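Local coordinates for 4-oxalocrotonate decarboxylase NahK (Pseudomonas putida, PDB 5D2K), which catalyses the decarboxylation of (3E)-2-oxohex-3-enedioate (4-oxalocrotonate) to 2-oxopent-4-enoate and CO2 in naphthalene degradation, using a bound magnesium ion, at residues A[28-32]-A[106-110]; A[125-131]-A[217-222]; A[188-192]-A[258-262]. The protein carries 1 engineered substitution. All blocks are in the same frame, centred on the assembly; numbering follows the deposited sequence.

Overall arrangement
The three contacts illustrate how chemistry follows place in a fold. Contact 1 lies at the surface, where the loop after helix 12-27 meets the loop leading into strand 112-121; no hydrogen bond crosses it, and methyl groups rest on side chains and peptide groups. Contacts 2 and 3 are partly buried, and each combines an amide side chain gripping backbone with a buried apolar flank. Contact 2 sets a loop on helix 213-225, whereas contact 3 joins the start of strand 191-196 to the end of strand 253-258 and the turn after it. Contacts 1 and 2 lie on opposite sides of the chain's centre, their centres 33 Å apart. The segments of contacts 2 and 3 alternate along the chain, yet the two contacts do not touch.

Contact 1 (A[28-32]-A[106-110])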
# COMPACT_ATOMS: atom_id res chain seq x y z
N ASN A 28 9.79 -16.25 -2.06
CA ASN A 28 10.29 -17.19 -3.06
C ASN A 28 9.64 -17.04 -4.43
O ASN A 28 9.80 -17.90 -5.31
CB ASN A 28 10.12 -18.62 -2.52
CG ASN A 28 10.93 -18.84 -1.26
OD1 ASN A 28 12.13 -19.12 -1.33
ND2 ASN A 28 10.30 -18.69 -0.10
N VAL A 29 8.94 -15.93 -4.62
CA VAL A 29 8.49 -15.46 -5.93
C VAL A 29 7.65 -16.50 -6.68
O VAL A 29 8.02 -16.97 -7.77
CB VAL A 29 9.71 -15.04 -6.82
CG1 VAL A 29 9.24 -14.13 -7.95
CG2 VAL A 29 10.78 -14.33 -5.98
N HIS A 30 6.51 -16.87 -6.10
CA HIS A 30 5.54 -17.72 -6.80
C HIS A 30 4.15 -17.40 -6.33
O HIS A 30 3.96 -16.91 -5.20
CB HIS A 30 5.85 -19.21 -6.58
CG HIS A 30 5.73 -19.66 -5.15
ND1 HIS A 30 4.53 -19.97 -4.56
CD2 HIS A 30 6.68 -19.86 -4.20
CE1 HIS A 30 4.73 -20.34 -3.30
NE2 HIS A 30 6.04 -20.29 -3.06
N ASP A 31 3.15 -17.69 -7.17
CA ASP A 31 1.79 -17.45 -6.73
C ASP A 31 1.24 -18.65 -5.94
O ASP A 31 1.88 -19.71 -5.85
CB ASP A 31 0.87 -17.06 -7.92
CG ASP A 31 0.77 -18.13 -9.01
OD1 ASP A 31 0.84 -19.33 -8.70
OD2 ASP A 31 0.60 -17.74 -10.19
N ILE A 32 0.10 -18.43 -5.31
CA ILE A 32 -0.60 -19.44 -4.53
C ILE A 32 -2.10 -19.28 -4.78
O ILE A 32 -2.54 -18.27 -5.34
CB ILE A 32 -0.33 -19.32 -3.01
CG1 ILE A 32 -0.66 -17.91 -2.53
CG2 ILE A 32 1.11 -19.71 -2.69
CD1 ILE A 32 -0.61 -17.76 -1.01
N SER A 106 12.79 -10.10 -11.49
CA SER A 106 12.94 -11.53 -11.26
C SER A 106 12.56 -11.87 -9.82
O SER A 106 12.37 -13.03 -9.48
CB SER A 106 14.37 -12.01 -11.57
OG SER A 106 15.29 -11.60 -10.57
N LYS A 107 12.43 -10.84 -8.99
CA LYS A 107 12.01 -11.04 -7.60
C LYS A 107 10.52 -10.79 -7.45
O LYS A 107 9.99 -10.78 -6.33
CB LYS A 107 12.80 -10.11 -6.68
CG LYS A 107 14.31 -10.30 -6.75
CD LYS A 107 15.02 -9.49 -5.68
CE LYS A 107 16.48 -9.90 -5.56
NZ LYS A 107 16.62 -11.33 -5.13
N LEU A 108 9.85 -10.58 -8.58
CA LEU A 108 8.43 -10.24 -8.60
C LEU A 108 7.65 -11.22 -9.47
O LEU A 108 8.22 -11.87 -10.36
CB LEU A 108 8.25 -8.80 -9.11
CG LEU A 108 9.06 -7.75 -8.35
CD1 LEU A 108 8.78 -6.36 -8.93
CD2 LEU A 108 8.72 -7.79 -6.84
N ILE A 109 6.36 -11.33 -9.21
CA ILE A 109 5.53 -12.35 -9.85
C ILE A 109 4.81 -11.80 -11.07
O ILE A 109 4.96 -12.32 -12.19
CB ILE A 109 4.50 -12.91 -8.85
CG1 ILE A 109 5.22 -13.58 -7.67
CG2 ILE A 109 3.57 -13.91 -9.53
CD1 ILE A 109 4.35 -13.73 -6.43
N HIS A 110 4.03 -10.74 -10.87
CA HIS A 110 3.29 -10.08 -11.96
C HIS A 110 2.98 -8.64 -11.54
O HIS A 110 1.82 -8.29 -11.29
CB HIS A 110 2.00 -10.84 -12.32
CG HIS A 110 1.23 -11.37 -11.14
ND1 HIS A 110 0.38 -12.45 -11.24
CD2 HIS A 110 1.18 -10.97 -9.84
CE1 HIS A 110 -0.17 -12.69 -10.06
NE2 HIS A 110 0.31 -11.81 -9.20
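V29 and I109 interlock where a Schellman motif ends helix 12-27, an example of a helix stop whose C-prime side chain meets a loop far along the sequence. V29, at positive phi, is the C-prime residue of the motif, and the backbone N of H30 bonds back to the carbonyl of A25. Just before the turn lies L27, a magnesium-binding position seen in this protein although no metal is bound there here. V29 straddles the backbone after strand 101-103 with both methyls. Its CG1, anti to the backbone N (chi1 -161°), sits 3.5 Å from L108 O, while V29 CG2 is 3.7 Å from K107 O, so the branch rests on peptide groups more than on side chains. I109 meets it with CG1, 4.1 Å from V29 CG1, and the end methyl of the isoleucine, I109 CD1, comes 3.4 Å from H30 O. The other branch of I109, CG2, covers one face of its neighbour's imidazole, lying 3.7 Å above the plane of the H110 ring, over its centre. D31 closes the edge loosely through its CB. No hydrogen bond crosses between the segments; the polar work is done around them. The carboxylate of D150 takes the backbone N-H groups of I109 and H110, one on each oxygen, which fixes the peptide from which the isoleucine springs, and H110 NE2 bonds to the carbonyl of S151. H30 CB points away from the facing loop, and the ring bonds back to its own chain. There H30 ND1 bonds to D31 O at 3.0 Å, almost straight and in the plane of the imidazole, although the donor stands 47° out of the carbonyl plane.

Contact 2 (A[125-131]-A[217-222]); sequences LHGPGCH and VAMLAN. With EDO (1,2-ethanediol), chain G.
N222 OD1 accepts the backbone N-H of C130 at 2.8 Å, and the same amide gives its ND2 proton to C130 O over 3.1 Å, a two-point grip in which one asparagine satisfies both backbone polar groups of a single residue. It shows how helix 213-225, in the FAA hydrolase-type domain, holds the loop before helix 132-135. Both bonds lie in the carbonyl plane on a lone pair, though C130 O is tilted 16° from the amide plane of N222. With an alanine here the amide is gone, and C130 N and O would probably be left without these mates, freeing that part of the loop to move. The loop passes through a cis peptide before P128. At G127, a beta carbon would strike N222 OD1 and A221 O. A water bridges the two backbones there, accepting from G127 N and donating to A221 O. Nearby, H126 ND1 is hydrogen-bonded to O2 of a 1,2-ethanediol at 2.7 Å, a molecule probably left from the crystallisation liquor. Next to the amide the contact is apolar: with SG anti to its own N (chi1 -170°), C130 lays its sulfur beside the helix, where C130 SG is 3.9 Å from A221 CB. V135 of helix 132-135 also touches C130, V217 and A218. One turn before A221, V217 is crossed at about a right angle by the L125 side chain of the loop, with L125 CD1 3.7 Å from V217 CG1.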
# COMPACT_ATOMS: atom_id res chain seq x y z
N LEU A 125 -1.65 9.45 16.05
CA LEU A 125 -3.05 9.49 15.68
C LEU A 125 -3.78 8.24 16.16
O LEU A 125 -3.33 7.12 15.91
CB LEU A 125 -3.21 9.65 14.17
CG LEU A 125 -2.79 11.00 13.60
CD1 LEU A 125 -2.68 10.90 12.09
CD2 LEU A 125 -3.81 12.07 13.97
N HIS A 126 -4.92 8.46 16.82
CA HIS A 126 -5.72 7.39 17.40
C HIS A 126 -7.17 7.41 16.90
O HIS A 126 -7.77 8.47 16.76
CB HIS A 126 -5.76 7.50 18.93
CG HIS A 126 -4.42 7.35 19.60
ND1 HIS A 126 -4.03 6.18 20.22
CD2 HIS A 126 -3.41 8.22 19.77
CE1 HIS A 126 -2.83 6.34 20.74
NE2 HIS A 126 -2.42 7.57 20.48
N GLY A 127 -7.72 6.24 16.64
CA GLY A 127 -9.15 6.08 16.54
C GLY A 127 -9.64 5.51 17.87
O GLY A 127 -8.85 5.35 18.81
N PRO A 128 -10.93 5.18 17.96
CA PRO A 128 -11.94 5.35 16.91
C PRO A 128 -12.39 6.80 16.80
O PRO A 128 -12.00 7.63 17.62
CB PRO A 128 -13.09 4.45 17.39
CG PRO A 128 -12.97 4.49 18.88
CD PRO A 128 -11.49 4.54 19.16
N GLY A 129 -13.19 7.09 15.78
CA GLY A 129 -13.74 8.42 15.59
C GLY A 129 -12.74 9.47 15.15
O GLY A 129 -12.96 10.66 15.34
N CYS A 130 -11.62 9.03 14.56
CA CYS A 130 -10.68 9.97 13.96
C CYS A 130 -11.30 10.63 12.73
O CYS A 130 -11.80 9.95 11.84
CB CYS A 130 -9.38 9.25 13.57
SG CYS A 130 -8.02 10.36 13.08
N HIS A 131 -11.27 11.96 12.69
CA HIS A 131 -11.84 12.71 11.57
C HIS A 131 -10.75 13.46 10.82
O HIS A 131 -9.63 13.60 11.29
CB HIS A 131 -12.90 13.71 12.06
CG HIS A 131 -14.07 13.06 12.73
ND1 HIS A 131 -15.14 12.54 12.03
CD2 HIS A 131 -14.35 12.86 14.04
CE1 HIS A 131 -16.02 12.04 12.88
NE2 HIS A 131 -15.57 12.22 14.10
N VAL A 217 -5.83 8.73 5.82
CA VAL A 217 -5.07 8.69 7.07
C VAL A 217 -6.03 8.53 8.26
O VAL A 217 -5.79 7.74 9.16
CB VAL A 217 -4.20 9.96 7.25
CG1 VAL A 217 -3.47 9.93 8.60
CG2 VAL A 217 -3.19 10.09 6.12
N ALA A 218 -7.13 9.29 8.26
CA ALA A 218 -8.12 9.17 9.33
C ALA A 218 -8.70 7.76 9.34
O ALA A 218 -8.83 7.14 10.40
CB ALA A 218 -9.24 10.22 9.16
N MET A 219 -9.01 7.24 8.16
CA MET A 219 -9.57 5.90 8.07
C MET A 219 -8.58 4.85 8.59
O MET A 219 -8.98 3.92 9.29
CB MET A 219 -9.97 5.57 6.64
CG MET A 219 -10.64 4.22 6.53
SD MET A 219 -11.27 3.88 4.89
CE MET A 219 -12.58 5.11 4.81
N LEU A 220 -7.30 5.01 8.27
CA LEU A 220 -6.29 4.09 8.77
C LEU A 220 -6.26 4.08 10.30
O LEU A 220 -6.20 3.01 10.92
CB LEU A 220 -4.90 4.45 8.21
CG LEU A 220 -3.69 3.68 8.73
CD1 LEU A 220 -3.82 2.19 8.39
CD2 LEU A 220 -2.42 4.25 8.12
N ALA A 221 -6.33 5.25 10.92
CA ALA A 221 -6.35 5.32 12.38
C ALA A 221 -7.55 4.54 12.92
O ALA A 221 -7.43 3.79 13.90
CB ALA A 221 -6.38 6.78 12.87
N ASN A 222 -8.69 4.71 12.27
CA ASN A 222 -9.90 4.04 12.73
C ASN A 222 -9.84 2.53 12.54
O ASN A 222 -10.25 1.78 13.43
CB ASN A 222 -11.12 4.65 12.02
CG ASN A 222 -11.37 6.08 12.48
OD1 ASN A 222 -11.03 6.43 13.61
ND2 ASN A 222 -11.94 6.91 11.61
C1 EDO G . -6.90 2.42 20.22
O1 EDO G . -8.25 2.83 20.44
C2 EDO G . -6.06 3.66 19.95
O2 EDO G . -5.08 3.82 20.98
O HOH W 1 -5.93 4.12 16.21

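Contact 3 (A[188-192]-A[258-262])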
# COMPACT_ATOMS: atom_id res chain seq x y z
N ARG A 188 -5.84 17.62 -2.24
CA ARG A 188 -7.10 17.34 -2.91
C ARG A 188 -7.00 17.59 -4.41
O ARG A 188 -7.52 16.80 -5.22
CB ARG A 188 -8.24 18.18 -2.31
CG ARG A 188 -9.61 17.87 -2.90
CD ARG A 188 -10.68 18.79 -2.31
NE ARG A 188 -10.46 20.19 -2.66
CZ ARG A 188 -11.05 20.80 -3.69
NH1 ARG A 188 -11.86 20.13 -4.50
NH2 ARG A 188 -10.81 22.08 -3.92
N THR A 189 -6.32 18.67 -4.78
CA THR A 189 -6.25 19.07 -6.18
C THR A 189 -4.93 18.68 -6.85
O THR A 189 -4.73 18.98 -8.02
CB THR A 189 -6.46 20.59 -6.34
OG1 THR A 189 -5.39 21.31 -5.71
CG2 THR A 189 -7.80 21.01 -5.71
N LEU A 190 -4.06 17.99 -6.11
CA LEU A 190 -2.77 17.55 -6.64
C LEU A 190 -2.95 16.68 -7.87
O LEU A 190 -3.54 15.61 -7.77
CB LEU A 190 -2.01 16.77 -5.56
CG LEU A 190 -0.64 16.21 -5.97
CD1 LEU A 190 0.33 17.34 -6.27
CD2 LEU A 190 -0.10 15.31 -4.87
N GLY A 191 -2.47 17.14 -9.02
CA GLY A 191 -2.55 16.35 -10.23
C GLY A 191 -1.37 15.41 -10.38
O GLY A 191 -0.23 15.76 -10.05
N VAL A 192 -1.64 14.19 -10.85
CA VAL A 192 -0.61 13.18 -11.02
C VAL A 192 -0.71 12.56 -12.42
O VAL A 192 -1.79 12.16 -12.84
CB VAL A 192 -0.75 12.09 -9.94
CG1 VAL A 192 0.39 11.13 -10.01
CG2 VAL A 192 -0.81 12.72 -8.55
N TYR A 258 4.25 14.84 -10.60
CA TYR A 258 3.39 15.38 -9.55
C TYR A 258 3.34 16.88 -9.70
O TYR A 258 4.37 17.53 -9.67
CB TYR A 258 3.93 14.98 -8.17
CG TYR A 258 3.76 13.51 -7.85
CD1 TYR A 258 4.57 12.55 -8.45
CD2 TYR A 258 2.77 13.08 -6.97
CE1 TYR A 258 4.40 11.20 -8.17
CE2 TYR A 258 2.59 11.74 -6.68
CZ TYR A 258 3.40 10.80 -7.29
OH TYR A 258 3.23 9.46 -7.00
N GLN A 259 2.13 17.41 -9.89
CA GLN A 259 1.93 18.85 -10.06
C GLN A 259 2.66 19.67 -9.00
O GLN A 259 2.37 19.56 -7.80
CB GLN A 259 0.43 19.14 -10.04
CG GLN A 259 0.09 20.60 -10.28
CD GLN A 259 -1.31 20.91 -9.85
OE1 GLN A 259 -1.94 20.13 -9.14
NE2 GLN A 259 -1.82 22.07 -10.27
N GLY A 260 3.65 20.45 -9.44
CA GLY A 260 4.41 21.31 -8.55
C GLY A 260 5.41 20.63 -7.64
O GLY A 260 6.06 21.28 -6.82
N LEU A 261 5.55 19.31 -7.78
CA LEU A 261 6.42 18.53 -6.89
C LEU A 261 7.39 17.63 -7.66
O LEU A 261 7.87 16.64 -7.12
CB LEU A 261 5.59 17.67 -5.94
CG LEU A 261 4.69 18.39 -4.93
CD1 LEU A 261 3.89 17.36 -4.14
CD2 LEU A 261 5.50 19.28 -4.01
N GLY A 262 7.68 17.97 -8.91
CA GLY A 262 8.67 17.19 -9.65
C GLY A 262 8.15 15.84 -10.09
O GLY A 262 6.96 15.67 -10.36
O HOH W 2 -3.15 21.44 -7.10
O HOH W 3 -4.79 22.02 -9.61
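V192 and Y258 face each other as an antiparallel, non-hydrogen-bonded pair with their CA atoms 4.8 Å apart, and just beyond them Q259 N bonds to G191 O at 2.9 Å. Q259 then extends the pairing with its side chain. Its CG is anti to the backbone N (chi1 -177°) and the chain beyond runs out straight, carrying Q259 OE1 to G191 N at 3.0 Å, with the donor tilted 29° from the amide carbonyl plane; here a side-chain carbonyl takes the place of a backbone acceptor. The same oxygen also accepts from a water that is hydrogen-bonded to T189 OG1. The pairing stops at the hairpin linking strands 253-258 and 263-268: a type II turn from Y258 to L261, with G260 at positive phi, runs into a classic beta bulge in which L261 and G262 both oppose Y258. L190, just before the strand, packs its CD1 against the turn, 3.4 Å from Q259 O and 4.1 Å from L261 CD1, while L190 CD2 approaches the edge of the Y258 ring; I117 of strand 112-121 also touches L190. In the conformer described, V192 lies alongside the tyrosine and sets CG1 over the ring face, a CH-pi contact 4.2 Å from the Y258 ring centroid, though a second deposited copy of V192 makes this contact less certain. Y258 OH hydrogen-bonds the backbone O of E116, itself a magnesium ligand.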